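Local coordinates for protein ornithine cyclodeaminase (Methanococcus maripaludis S2, PDB 3C2Q) that catalyses the conversion of L-ornithine to L-proline with release of ammonia, using NAD(+) as its cofactor, at residues P48-V53 against T289-P294; E125-Y130 against L161-A166; K274-M279 against Y296-C301. All blocks are in the same frame, centred on the assembly; numbering follows the deposited sequence.

Contact 1 of 3, residues P48-V53 against T289-P294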
ATOM      1  N   PRO B  48     -17.690   1.011 -28.572  1.00 23.45           N
ATOM      2  CA  PRO B  48     -18.123   0.575 -27.255  1.00 22.78           C
ATOM      3  C   PRO B  48     -17.311   1.298 -26.153  1.00 22.83           C
ATOM      4  O   PRO B  48     -16.116   1.489 -26.329  1.00 23.03           O
ATOM      5  CB  PRO B  48     -17.864  -0.931 -27.258  1.00 21.48           C
ATOM      6  CG  PRO B  48     -17.100  -1.242 -28.475  1.00 24.07           C
ATOM      7  CD  PRO B  48     -17.307  -0.120 -29.441  1.00 23.40           C
ATOM      8  N   LYS B  49     -17.986   1.719 -25.077  1.00 23.04           N
ATOM      9  CA  LYS B  49     -17.409   2.563 -24.011  1.00 22.28           C
ATOM     10  C   LYS B  49     -18.461   2.585 -22.918  1.00 22.78           C
ATOM     11  O   LYS B  49     -19.644   2.722 -23.226  1.00 21.93           O
ATOM     12  CB  LYS B  49     -17.149   3.982 -24.537  1.00 23.12           C
ATOM     13  CG  LYS B  49     -16.554   5.005 -23.523  1.00 23.14           C
ATOM     14  CD  LYS B  49     -17.552   6.111 -23.163  1.00 24.76           C
ATOM     15  CE  LYS B  49     -17.037   7.084 -22.103  1.00 25.22           C
ATOM     16  NZ  LYS B  49     -16.972   6.465 -20.733  1.00 28.27           N
HETATM   17  N   MSE B  50     -18.045   2.458 -21.648  1.00 21.08           N
HETATM   18  CA  MSE B  50     -18.974   2.301 -20.523  1.00 20.79           C
HETATM   19  C   MSE B  50     -19.634   3.611 -20.116  1.00 20.42           C
HETATM   20  O   MSE B  50     -19.126   4.697 -20.441  1.00 20.39           O
HETATM   21  CB  MSE B  50     -18.203   1.739 -19.305  1.00 19.82           C
HETATM   22  CG  MSE B  50     -17.277   2.762 -18.676  1.00 19.37           C
HETATM   23 SE   MSE B  50     -16.439   1.992 -17.038  1.00 29.24          SE
HETATM   24  CE  MSE B  50     -15.216   0.738 -17.917  1.00 21.25           C
ATOM     25  N   ASP B  51     -20.717   3.524 -19.339  1.00 19.79           N
ATOM     26  CA  ASP B  51     -21.291   4.712 -18.692  1.00 20.25           C
ATOM     27  C   ASP B  51     -21.689   5.779 -19.721  1.00 20.26           C
ATOM     28  O   ASP B  51     -21.566   6.993 -19.488  1.00 20.69           O
ATOM     29  CB  ASP B  51     -20.295   5.297 -17.648  1.00 20.48           C
ATOM     30  CG  ASP B  51     -20.033   4.353 -16.492  1.00 21.13           C
ATOM     31  OD1 ASP B  51     -20.818   3.391 -16.259  1.00 21.58           O
ATOM     32  OD2 ASP B  51     -19.030   4.587 -15.772  1.00 21.74           O
ATOM     33  N   ALA B  52     -22.146   5.308 -20.877  1.00 20.41           N
ATOM     34  CA  ALA B  52     -22.607   6.180 -21.937  1.00 21.57           C
ATOM     35  C   ALA B  52     -23.967   5.665 -22.468  1.00 21.93           C
ATOM     36  O   ALA B  52     -24.568   4.744 -21.911  1.00 21.40           O
ATOM     37  CB  ALA B  52     -21.564   6.261 -23.060  1.00 20.00           C
ATOM     38  N   VAL B  53     -24.469   6.288 -23.524  1.00 24.16           N
ATOM     39  CA  VAL B  53     -25.780   5.853 -24.024  1.00 25.48           C
ATOM     40  C   VAL B  53     -25.682   5.386 -25.472  1.00 24.81           C
ATOM     41  O   VAL B  53     -24.712   5.675 -26.189  1.00 25.25           O
ATOM     42  CB  VAL B  53     -26.908   6.933 -23.864  1.00 26.37           C
ATOM     43  CG1 VAL B  53     -27.075   7.326 -22.417  1.00 28.94           C
ATOM     44  CG2 VAL B  53     -26.611   8.127 -24.696  1.00 27.31           C
ATOM     45  N   THR B 289      -8.375   6.496 -18.981  1.00 20.00           N
ATOM     46  CA  THR B 289      -8.274   5.759 -20.253  1.00 20.23           C
ATOM     47  C   THR B 289      -9.130   4.497 -20.238  1.00 19.95           C
ATOM     48  O   THR B 289      -9.832   4.196 -21.204  1.00 18.99           O
ATOM     49  CB  THR B 289      -6.794   5.449 -20.620  1.00 20.73           C
ATOM     50  OG1 THR B 289      -6.083   6.690 -20.624  1.00 21.31           O
ATOM     51  CG2 THR B 289      -6.700   4.844 -22.001  1.00 21.32           C
ATOM     52  N   GLY B 290      -9.093   3.747 -19.142  1.00 19.23           N
ATOM     53  CA  GLY B 290      -9.921   2.571 -19.058  1.00 19.61           C
ATOM     54  C   GLY B 290     -11.403   2.903 -19.250  1.00 20.60           C
ATOM     55  O   GLY B 290     -12.151   2.141 -19.893  1.00 19.75           O
ATOM     56  N   ASN B 291     -11.827   4.035 -18.689  1.00 20.51           N
ATOM     57  CA  ASN B 291     -13.226   4.499 -18.824  1.00 21.56           C
ATOM     58  C   ASN B 291     -13.637   4.715 -20.293  1.00 22.02           C
ATOM     59  O   ASN B 291     -14.828   4.652 -20.628  1.00 23.00           O
ATOM     60  CB  ASN B 291     -13.410   5.808 -18.082  1.00 22.22           C
ATOM     61  CG  ASN B 291     -13.495   5.644 -16.549  1.00 26.92           C
ATOM     62  OD1 ASN B 291     -13.540   4.508 -15.970  1.00 28.36           O
ATOM     63  ND2 ASN B 291     -13.529   6.803 -15.869  1.00 26.85           N
ATOM     64  N   LEU B 292     -12.647   4.940 -21.163  1.00 21.19           N
ATOM     65  CA  LEU B 292     -12.861   5.237 -22.580  1.00 22.19           C
ATOM     66  C   LEU B 292     -12.700   4.036 -23.485  1.00 22.77           C
ATOM     67  O   LEU B 292     -12.955   4.135 -24.688  1.00 23.95           O
ATOM     68  CB  LEU B 292     -11.857   6.297 -23.054  1.00 21.99           C
ATOM     69  CG  LEU B 292     -11.908   7.606 -22.297  1.00 21.19           C
ATOM     70  CD1 LEU B 292     -10.785   8.529 -22.765  1.00 18.09           C
ATOM     71  CD2 LEU B 292     -13.312   8.255 -22.465  1.00 20.99           C
HETATM   72  N   MSE B 293     -12.283   2.910 -22.921  1.00 22.22           N
HETATM   73  CA  MSE B 293     -11.881   1.745 -23.721  1.00 24.42           C
HETATM   74  C   MSE B 293     -12.887   0.614 -23.752  1.00 21.18           C
HETATM   75  O   MSE B 293     -13.457   0.272 -22.725  1.00 21.57           O
HETATM   76  CB  MSE B 293     -10.587   1.160 -23.126  1.00 21.60           C
HETATM   77  CG  MSE B 293      -9.344   1.980 -23.428  1.00 26.65           C
HETATM   78 SE   MSE B 293      -7.877   1.171 -22.325  1.00 36.38          SE
HETATM   79  CE  MSE B 293      -7.902  -0.605 -23.117  1.00 27.02           C
ATOM     80  N   PRO B 294     -13.058  -0.029 -24.915  1.00 22.07           N
ATOM     81  CA  PRO B 294     -13.832  -1.266 -24.941  1.00 21.55           C
ATOM     82  C   PRO B 294     -13.025  -2.430 -24.340  1.00 21.74           C
ATOM     83  O   PRO B 294     -11.786  -2.373 -24.309  1.00 20.92           O
ATOM     84  CB  PRO B 294     -14.067  -1.495 -26.444  1.00 21.43           C
ATOM     85  CG  PRO B 294     -12.959  -0.862 -27.107  1.00 22.15           C
ATOM     86  CD  PRO B 294     -12.582   0.344 -26.261  1.00 21.79           C
TER
HETATM   87  O   HOH W   1     -14.505   4.462 -26.996  1.00 27.39           O
HETATM   88  O   HOH W   2     -15.204   1.836 -21.391  1.00 18.86           O
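The loop between strands 41-46 and 53-57 meets the C-terminal end of helix 283-292 through Lys49 and Asn291, joining the mixed sheet of the first region to the Rossmann fold. Lys49 reaches across with its ammonium: NZ donates to Asn291 O at 2.8 Å, coming in well above the carbonyl plane, 45° out of it. The same NZ gives a second bond of 2.8 Å to Met50 O in its own loop, so one cation ties loop and helix end together. CG stands anti to the backbone N (chi1 179°), close by the helix end, and the aliphatic chain then runs beside Leu292, with CE 3.9 Å from CD2. Carbonyls at a helix C terminus carry partial negative charge, which would probably strengthen the hold on the ammonium. An alanine in place of Lys49 would probably leave Asn291 O and Met50 O without the cation that bridges them and open a gap alongside Leu292.

Two waters fill in the polar seam. One accepts from Met50 N at 2.9 Å and lies within bonding distance of Met293 O and Asn291 O; the other donates to Leu292 O at 2.8 Å and only weakly to Pro48 O. Two prolines meet nearby, Pro48 CG against Pro294 CB at 3.7 Å, while the selenium of Met50, a selenomethionine, passes 4.0 Å from Asn291 OD1.

Other subunits come close too: Asn291 ND2 bonds weakly to Arg248 O of a second subunit, and Met50 packs on Phe99 of a third. Within the chain, Lys49 and Leu292 rest on helix 260-271 at Arg268 and Gln264, and Met293 packs on Val277 and Met279 of strand 276-280.

Contact 2 of 3, residues E125-Y130 against L161-A166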
ATOM      1  N   GLU B 125       4.545  -9.225 -31.440  1.00 29.65           N
ATOM      2  CA  GLU B 125       3.512  -9.672 -32.367  1.00 31.24           C
ATOM      3  C   GLU B 125       2.654  -8.510 -32.852  1.00 30.08           C
ATOM      4  O   GLU B 125       2.370  -8.389 -34.053  1.00 29.30           O
ATOM      5  CB  GLU B 125       2.612 -10.703 -31.689  1.00 31.07           C
ATOM      6  CG  GLU B 125       3.282 -12.022 -31.415  1.00 33.89           C
ATOM      7  CD  GLU B 125       2.404 -12.959 -30.576  1.00 36.42           C
ATOM      8  OE1 GLU B 125       1.470 -12.485 -29.872  1.00 43.44           O
ATOM      9  OE2 GLU B 125       2.661 -14.182 -30.597  1.00 44.92           O
ATOM     10  N   ILE B 126       2.228  -7.653 -31.920  1.00 28.17           N
ATOM     11  CA  ILE B 126       1.403  -6.506 -32.261  1.00 26.90           C
ATOM     12  C   ILE B 126       2.146  -5.498 -33.159  1.00 27.18           C
ATOM     13  O   ILE B 126       1.559  -4.974 -34.122  1.00 27.95           O
ATOM     14  CB  ILE B 126       0.778  -5.836 -30.975  1.00 26.42           C
ATOM     15  CG1 ILE B 126      -0.331  -6.725 -30.396  1.00 26.35           C
ATOM     16  CG2 ILE B 126       0.282  -4.415 -31.272  1.00 24.76           C
ATOM     17  CD1 ILE B 126      -0.697  -6.438 -28.909  1.00 26.73           C
ATOM     18  N   ARG B 127       3.415  -5.234 -32.878  1.00 26.79           N
ATOM     19  CA  ARG B 127       4.186  -4.327 -33.729  1.00 28.47           C
ATOM     20  C   ARG B 127       4.309  -4.870 -35.165  1.00 30.55           C
ATOM     21  O   ARG B 127       4.196  -4.094 -36.109  1.00 30.85           O
ATOM     22  CB  ARG B 127       5.582  -4.054 -33.198  1.00 27.47           C
ATOM     23  CG  ARG B 127       6.244  -2.911 -33.952  1.00 27.82           C
ATOM     24  CD  ARG B 127       7.726  -2.782 -33.712  1.00 25.50           C
ATOM     25  NE  ARG B 127       8.424  -4.067 -33.765  1.00 28.60           N
ATOM     26  CZ  ARG B 127       9.747  -4.202 -33.677  1.00 28.45           C
ATOM     27  NH1 ARG B 127      10.507  -3.132 -33.570  1.00 30.06           N
ATOM     28  NH2 ARG B 127      10.321  -5.409 -33.714  1.00 30.61           N
ATOM     29  N   GLU B 128       4.573  -6.173 -35.288  1.00 32.11           N
ATOM     30  CA  GLU B 128       4.633  -6.879 -36.580  1.00 34.74           C
ATOM     31  C   GLU B 128       3.364  -6.679 -37.388  1.00 35.43           C
ATOM     32  O   GLU B 128       3.437  -6.256 -38.534  1.00 36.28           O
ATOM     33  CB  GLU B 128       4.871  -8.377 -36.381  1.00 34.93           C
ATOM     34  CG  GLU B 128       6.295  -8.754 -35.943  1.00 40.03           C
ATOM     35  CD  GLU B 128       7.368  -8.397 -36.979  1.00 45.30           C
ATOM     36  OE1 GLU B 128       7.058  -8.403 -38.198  1.00 48.65           O
ATOM     37  OE2 GLU B 128       8.521  -8.116 -36.575  1.00 45.46           O
ATOM     38  N   GLU B 129       2.211  -6.958 -36.787  1.00 36.24           N
ATOM     39  CA  GLU B 129       0.920  -6.699 -37.422  1.00 38.16           C
ATOM     40  C   GLU B 129       0.640  -5.230 -37.777  1.00 38.06           C
ATOM     41  O   GLU B 129       0.094  -4.940 -38.851  1.00 37.97           O
ATOM     42  CB  GLU B 129      -0.232  -7.283 -36.604  1.00 38.32           C
ATOM     43  CG  GLU B 129      -0.263  -8.809 -36.613  1.00 44.59           C
ATOM     44  CD  GLU B 129      -0.250  -9.414 -38.048  1.00 51.06           C
ATOM     45  OE1 GLU B 129      -1.250  -9.197 -38.790  1.00 51.89           O
ATOM     46  OE2 GLU B 129       0.759 -10.099 -38.411  1.00 51.62           O
ATOM     47  N   TYR B 130       1.023  -4.303 -36.906  1.00 37.31           N
ATOM     48  CA  TYR B 130       0.889  -2.890 -37.233  1.00 37.47           C
ATOM     49  C   TYR B 130       1.728  -2.504 -38.471  1.00 38.68           C
ATOM     50  O   TYR B 130       1.278  -1.714 -39.302  1.00 38.37           O
ATOM     51  CB  TYR B 130       1.268  -1.994 -36.053  1.00 36.18           C
ATOM     52  CG  TYR B 130       1.150  -0.533 -36.382  1.00 34.44           C
ATOM     53  CD1 TYR B 130      -0.098   0.073 -36.463  1.00 33.23           C
ATOM     54  CD2 TYR B 130       2.270   0.230 -36.650  1.00 33.05           C
ATOM     55  CE1 TYR B 130      -0.218   1.407 -36.772  1.00 33.45           C
ATOM     56  CE2 TYR B 130       2.167   1.576 -36.964  1.00 33.42           C
ATOM     57  CZ  TYR B 130       0.921   2.148 -37.029  1.00 34.55           C
ATOM     58  OH  TYR B 130       0.789   3.478 -37.338  1.00 37.26           O
ATOM     59  N   LEU B 161      12.061   2.420 -31.526  1.00 27.72           N
ATOM     60  CA  LEU B 161      12.020   1.127 -32.209  1.00 27.65           C
ATOM     61  C   LEU B 161      10.674   0.775 -32.869  1.00 27.37           C
ATOM     62  O   LEU B 161      10.528  -0.312 -33.434  1.00 26.96           O
ATOM     63  CB  LEU B 161      12.444  -0.019 -31.273  1.00 28.25           C
ATOM     64  CG  LEU B 161      13.905  -0.107 -30.777  1.00 30.87           C
ATOM     65  CD1 LEU B 161      14.026  -1.124 -29.657  1.00 32.11           C
ATOM     66  CD2 LEU B 161      14.869  -0.459 -31.918  1.00 33.47           C
ATOM     67  N   GLY B 162       9.702   1.679 -32.774  1.00 26.18           N
ATOM     68  CA  GLY B 162       8.433   1.524 -33.456  1.00 25.44           C
ATOM     69  C   GLY B 162       7.366   0.736 -32.730  1.00 25.47           C
ATOM     70  O   GLY B 162       6.333   0.416 -33.336  1.00 24.69           O
ATOM     71  N   TYR B 163       7.575   0.434 -31.435  1.00 25.01           N
ATOM     72  CA  TYR B 163       6.557  -0.298 -30.654  1.00 25.24           C
ATOM     73  C   TYR B 163       5.329   0.530 -30.249  1.00 24.48           C
ATOM     74  O   TYR B 163       4.277  -0.029 -29.948  1.00 25.42           O
ATOM     75  CB  TYR B 163       7.159  -0.927 -29.386  1.00 26.04           C
ATOM     76  CG  TYR B 163       8.091  -2.065 -29.656  1.00 25.83           C
ATOM     77  CD1 TYR B 163       7.618  -3.357 -29.857  1.00 26.52           C
ATOM     78  CD2 TYR B 163       9.451  -1.843 -29.731  1.00 25.83           C
ATOM     79  CE1 TYR B 163       8.504  -4.405 -30.136  1.00 28.73           C
ATOM     80  CE2 TYR B 163      10.339  -2.882 -29.989  1.00 28.30           C
ATOM     81  CZ  TYR B 163       9.859  -4.146 -30.191  1.00 28.87           C
ATOM     82  OH  TYR B 163      10.785  -5.155 -30.440  1.00 33.56           O
ATOM     83  N   ILE B 164       5.461   1.848 -30.246  1.00 23.98           N
ATOM     84  CA  ILE B 164       4.483   2.723 -29.621  1.00 24.13           C
ATOM     85  C   ILE B 164       3.780   3.597 -30.655  1.00 23.82           C
ATOM     86  O   ILE B 164       4.439   4.395 -31.285  1.00 24.06           O
ATOM     87  CB  ILE B 164       5.174   3.659 -28.558  1.00 24.56           C
ATOM     88  CG1 ILE B 164       6.045   2.857 -27.556  1.00 24.39           C
ATOM     89  CG2 ILE B 164       4.152   4.536 -27.864  1.00 23.72           C
ATOM     90  CD1 ILE B 164       5.363   1.658 -26.974  1.00 22.88           C
ATOM     91  N   GLN B 165       2.450   3.497 -30.772  1.00 23.32           N
ATOM     92  CA  GLN B 165       1.693   4.320 -31.743  1.00 22.86           C
ATOM     93  C   GLN B 165       0.977   5.540 -31.144  1.00 22.75           C
ATOM     94  O   GLN B 165       0.452   6.392 -31.864  1.00 22.05           O
ATOM     95  CB  GLN B 165       0.723   3.435 -32.535  1.00 22.26           C
ATOM     96  CG  GLN B 165       1.403   2.530 -33.596  1.00 23.00           C
ATOM     97  CD  GLN B 165       2.401   1.520 -33.030  1.00 22.32           C
ATOM     98  OE1 GLN B 165       2.039   0.640 -32.246  1.00 24.09           O
ATOM     99  NE2 GLN B 165       3.674   1.647 -33.423  1.00 24.22           N
ATOM    100  N   ALA B 166       0.972   5.657 -29.813  1.00 21.42           N
ATOM    101  CA  ALA B 166       0.395   6.814 -29.175  1.00 20.38           C
ATOM    102  C   ALA B 166       0.852   6.879 -27.735  1.00 20.05           C
ATOM    103  O   ALA B 166       1.085   5.834 -27.116  1.00 18.99           O
ATOM    104  CB  ALA B 166      -1.183   6.789 -29.236  1.00 20.49           C
TER
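Arg127, on helix 112-133, lays its guanidinium flat on the ring of Tyr163, in the turn that leads from helix 152-160 into strand 166-170 of the Rossmann fold. The two planes are only 11° apart and their centres 4.0 Å, with CZ off-centre in a cation-pi contact and CD over the ring face in a CH-pi contact. At the guanidinium edge, in its plane, NH1 donates to Leu161 O at 2.8 Å, which fixes the rotation of the stacked group.

Further along the helix, the Tyr130 ring takes Gln165 CG over one face, 3.6 Å from its centroid, another CH-pi contact. The amide continues across the ring, tilted 25° from it.

The turn itself is a Schellman motif in which Gly162 takes a positive phi of 87°. A side chain here would jam against Leu161 O, the acceptor for Arg127, and would come close to Arg127 CD. In the next shell, Glu342 of helix 327-342 forms a salt bridge with Arg127 NH1 and a hydrogen bond with Tyr163 OH, gripping both members of the stack. Gln165 OE1 is held by Ile138 N at the start of strand 138-142, while at the other end of the amide NE2 donates to Gly162 O at 2.9 Å, approaching from above that carbonyl plane.

Contact 3 of 3, residues K274-M279 against Y296-C301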
ATOM      1  N   LYS B 274      -6.702   0.881 -30.895  1.00 26.93           N
ATOM      2  CA  LYS B 274      -5.454   0.192 -30.564  1.00 24.85           C
ATOM      3  C   LYS B 274      -5.696  -1.298 -30.281  1.00 23.43           C
ATOM      4  O   LYS B 274      -6.797  -1.705 -29.886  1.00 22.21           O
ATOM      5  CB  LYS B 274      -4.801   0.875 -29.336  1.00 24.41           C
ATOM      6  CG  LYS B 274      -4.463   2.343 -29.571  1.00 22.49           C
ATOM      7  CD  LYS B 274      -3.337   2.464 -30.633  1.00 22.24           C
ATOM      8  CE  LYS B 274      -3.034   3.934 -30.985  1.00 22.48           C
ATOM      9  NZ  LYS B 274      -4.036   4.472 -31.947  1.00 23.84           N
ATOM     10  N   LYS B 275      -4.671  -2.113 -30.466  1.00 22.62           N
ATOM     11  CA  LYS B 275      -4.731  -3.529 -30.061  1.00 23.81           C
ATOM     12  C   LYS B 275      -4.358  -3.759 -28.578  1.00 23.30           C
ATOM     13  O   LYS B 275      -4.777  -4.740 -27.978  1.00 22.46           O
ATOM     14  CB  LYS B 275      -3.803  -4.372 -30.932  1.00 24.11           C
ATOM     15  CG  LYS B 275      -4.272  -4.496 -32.388  1.00 30.71           C
ATOM     16  CD  LYS B 275      -5.466  -5.411 -32.507  1.00 38.51           C
ATOM     17  CE  LYS B 275      -5.014  -6.821 -32.904  1.00 44.54           C
ATOM     18  NZ  LYS B 275      -5.040  -7.038 -34.408  1.00 46.16           N
HETATM   19  N   MSE B 276      -3.567  -2.855 -28.019  1.00 23.56           N
HETATM   20  CA  MSE B 276      -3.098  -2.981 -26.628  1.00 25.66           C
HETATM   21  C   MSE B 276      -2.861  -1.614 -26.012  1.00 22.17           C
HETATM   22  O   MSE B 276      -2.383  -0.691 -26.683  1.00 21.49           O
HETATM   23  CB  MSE B 276      -1.803  -3.795 -26.560  1.00 24.38           C
HETATM   24  CG  MSE B 276      -1.208  -3.968 -25.133  1.00 27.68           C
HETATM   25 SE   MSE B 276       0.428  -5.101 -25.283  1.00 40.25          SE
HETATM   26  CE  MSE B 276       0.200  -6.319 -23.790  1.00 33.30           C
ATOM     27  N   VAL B 277      -3.176  -1.489 -24.723  1.00 20.17           N
ATOM     28  CA  VAL B 277      -2.894  -0.257 -23.999  1.00 19.44           C
ATOM     29  C   VAL B 277      -2.109  -0.650 -22.754  1.00 18.86           C
ATOM     30  O   VAL B 277      -2.527  -1.546 -22.026  1.00 18.61           O
ATOM     31  CB  VAL B 277      -4.155   0.486 -23.588  1.00 19.34           C
ATOM     32  CG1 VAL B 277      -3.764   1.714 -22.686  1.00 17.74           C
ATOM     33  CG2 VAL B 277      -4.943   0.949 -24.844  1.00 19.58           C
ATOM     34  N   ILE B 278      -0.934  -0.063 -22.577  1.00 18.95           N
ATOM     35  CA  ILE B 278      -0.118  -0.330 -21.398  1.00 18.85           C
ATOM     36  C   ILE B 278      -0.097   0.929 -20.532  1.00 19.24           C
ATOM     37  O   ILE B 278       0.316   1.998 -20.991  1.00 18.39           O
ATOM     38  CB  ILE B 278       1.329  -0.722 -21.742  1.00 19.75           C
ATOM     39  CG1 ILE B 278       1.345  -1.957 -22.643  1.00 20.03           C
ATOM     40  CG2 ILE B 278       2.111  -0.998 -20.423  1.00 18.57           C
ATOM     41  CD1 ILE B 278       2.719  -2.392 -23.140  1.00 21.33           C
HETATM   42  N   MSE B 279      -0.559   0.800 -19.293  1.00 18.49           N
HETATM   43  CA  MSE B 279      -0.696   1.942 -18.393  1.00 20.46           C
HETATM   44  C   MSE B 279       0.437   1.852 -17.394  1.00 18.80           C
HETATM   45  O   MSE B 279       0.602   0.794 -16.777  1.00 16.65           O
HETATM   46  CB  MSE B 279      -2.022   1.862 -17.637  1.00 20.07           C
HETATM   47  CG  MSE B 279      -3.227   1.926 -18.562  1.00 23.27           C
HETATM   48 SE   MSE B 279      -4.738   1.032 -17.668  1.00 31.64          SE
HETATM   49  CE  MSE B 279      -6.049   1.538 -19.081  1.00 26.19           C
ATOM     50  N   TYR B 296     -12.338  -5.381 -25.380  1.00 23.17           N
ATOM     51  CA  TYR B 296     -11.551  -6.262 -26.246  1.00 23.65           C
ATOM     52  C   TYR B 296     -10.097  -5.811 -26.466  1.00 23.37           C
ATOM     53  O   TYR B 296      -9.310  -6.551 -27.024  1.00 23.06           O
ATOM     54  CB  TYR B 296     -12.252  -6.535 -27.602  1.00 23.98           C
ATOM     55  CG  TYR B 296     -12.683  -5.311 -28.365  1.00 24.55           C
ATOM     56  CD1 TYR B 296     -11.740  -4.463 -28.976  1.00 24.67           C
ATOM     57  CD2 TYR B 296     -14.037  -5.004 -28.495  1.00 24.90           C
ATOM     58  CE1 TYR B 296     -12.142  -3.344 -29.678  1.00 26.90           C
ATOM     59  CE2 TYR B 296     -14.446  -3.878 -29.206  1.00 24.00           C
ATOM     60  CZ  TYR B 296     -13.508  -3.066 -29.794  1.00 25.53           C
ATOM     61  OH  TYR B 296     -13.922  -1.953 -30.501  1.00 26.84           O
ATOM     62  N   ILE B 297      -9.740  -4.606 -26.035  1.00 23.00           N
ATOM     63  CA  ILE B 297      -8.359  -4.142 -26.192  1.00 22.25           C
ATOM     64  C   ILE B 297      -7.553  -4.723 -25.021  1.00 22.74           C
ATOM     65  O   ILE B 297      -7.956  -4.604 -23.864  1.00 22.39           O
ATOM     66  CB  ILE B 297      -8.268  -2.610 -26.211  1.00 23.05           C
ATOM     67  CG1 ILE B 297      -9.190  -2.026 -27.298  1.00 23.35           C
ATOM     68  CG2 ILE B 297      -6.787  -2.124 -26.390  1.00 21.73           C
ATOM     69  CD1 ILE B 297      -9.142  -0.507 -27.367  1.00 24.30           C
ATOM     70  N   LYS B 298      -6.448  -5.384 -25.332  1.00 21.41           N
ATOM     71  CA  LYS B 298      -5.572  -5.918 -24.287  1.00 22.72           C
ATOM     72  C   LYS B 298      -5.089  -4.741 -23.378  1.00 21.05           C
ATOM     73  O   LYS B 298      -4.561  -3.735 -23.837  1.00 20.89           O
ATOM     74  CB  LYS B 298      -4.419  -6.693 -24.952  1.00 22.84           C
ATOM     75  CG  LYS B 298      -3.339  -7.215 -24.017  1.00 28.52           C
ATOM     76  CD  LYS B 298      -3.589  -8.701 -23.626  1.00 39.14           C
ATOM     77  CE  LYS B 298      -3.060  -8.991 -22.238  1.00 42.13           C
ATOM     78  NZ  LYS B 298      -2.163 -10.198 -22.260  1.00 45.57           N
ATOM     79  N   THR B 299      -5.303  -4.874 -22.080  1.00 20.58           N
ATOM     80  CA  THR B 299      -5.081  -3.771 -21.153  1.00 20.01           C
ATOM     81  C   THR B 299      -4.127  -4.273 -20.074  1.00 19.59           C
ATOM     82  O   THR B 299      -4.405  -5.284 -19.436  1.00 18.51           O
ATOM     83  CB  THR B 299      -6.411  -3.402 -20.506  1.00 20.00           C
ATOM     84  OG1 THR B 299      -7.343  -3.104 -21.551  1.00 21.31           O
ATOM     85  CG2 THR B 299      -6.275  -2.181 -19.609  1.00 22.42           C
ATOM     86  N   VAL B 300      -3.010  -3.579 -19.896  1.00 18.75           N
ATOM     87  CA  VAL B 300      -2.001  -3.957 -18.881  1.00 18.65           C
ATOM     88  C   VAL B 300      -1.772  -2.743 -17.983  1.00 18.27           C
ATOM     89  O   VAL B 300      -1.495  -1.640 -18.469  1.00 18.73           O
ATOM     90  CB  VAL B 300      -0.652  -4.388 -19.527  1.00 18.94           C
ATOM     91  CG1 VAL B 300       0.398  -4.768 -18.424  1.00 18.42           C
ATOM     92  CG2 VAL B 300      -0.859  -5.573 -20.449  1.00 19.75           C
ATOM     93  N   CYS B 301      -1.948  -2.929 -16.683  1.00 16.88           N
ATOM     94  CA  CYS B 301      -1.790  -1.815 -15.756  1.00 16.85           C
ATOM     95  C   CYS B 301      -0.652  -2.132 -14.786  1.00 16.30           C
ATOM     96  O   CYS B 301      -0.719  -3.092 -13.998  1.00 15.52           O
ATOM     97  CB  CYS B 301      -3.089  -1.561 -14.983  1.00 17.30           C
ATOM     98  SG  CYS B 301      -2.961  -0.151 -13.817  1.00 19.87           S
TER
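The flat groups that meet between Lys275-Met279 and Lys298-Val300 are peptides, coupled through N-H and C=O. Val277 N donates to Lys298 O at 2.8 Å, Val300 N to Val277 O at 3.0 Å and Met279 N to Val300 O at 2.7 Å. These three are nearly straight, each donor lying close to the line of the C=O bond. The ladder begins less neatly: Lys298 N reaches Lys275 O at 3.2 Å, with an N-H...O angle of 142°. On one face of the strand pair stand Met276, Ile278, Lys298 and Val300; on the other, Val277, Met279, Thr299 and Cys301.

The first of these faces packs through the selenomethionine Met276. Its CG is anti to the backbone N (chi1 179°), and farther out the chain bends at chi3; CE touches Val300 CG2 at 3.6 Å and also CG of Lys298, which lies alongside. The face is covered by helix 112-133, where Glu122 forms a salt bridge with Lys298 NZ and Met123 packs on Met276 and Ile278.

The two strands run parallel, 8° apart, as neighbours in the six-stranded Rossmann sheet, and helix 283-292 connects them in a beta-alpha-beta crossover. Just past the end of strand 276-280 comes Thr282, and strand 298-303 ends on Asp303; by analogy with relatives both probably bind NAD(+).

On the opposite face the extended chain of Met279 crosses toward the second strand, its CE 3.8 Å from Thr299 CG2 and its selenium against Cys301 CB. Leu312 of helix 306-314 packs on both Met279 and Cys301. Near the start of the pair, Ile297 CG2 packs on Val277 CG2, and Thr299 OG1 turns back to donate to Ile297 O at 2.8 Å.

In the fold
From the N terminus, residues 48-53 come first, in the mixed-sheet part, and wait more than 200 residues for their partner. Contact 2 opens and closes inside that long loop, bringing helix 112-133 onto the turn before strand 166-170. Residues 274-279 then open contact 3 before 289-294 close contact 1, and 296-301 close contact 3 last, so contacts 1 and 3 cross: the helix 283-292 that connects the two strands of contact 3 brings its C-terminal end to contact 1. They touch where Met293 packs on Met279. Contact 2 lies in series with contact 3 and meets it through Ile126 against Met276, but does not touch contact 1. The central strands thus lie between the helix-turn packing and the junction with the first region.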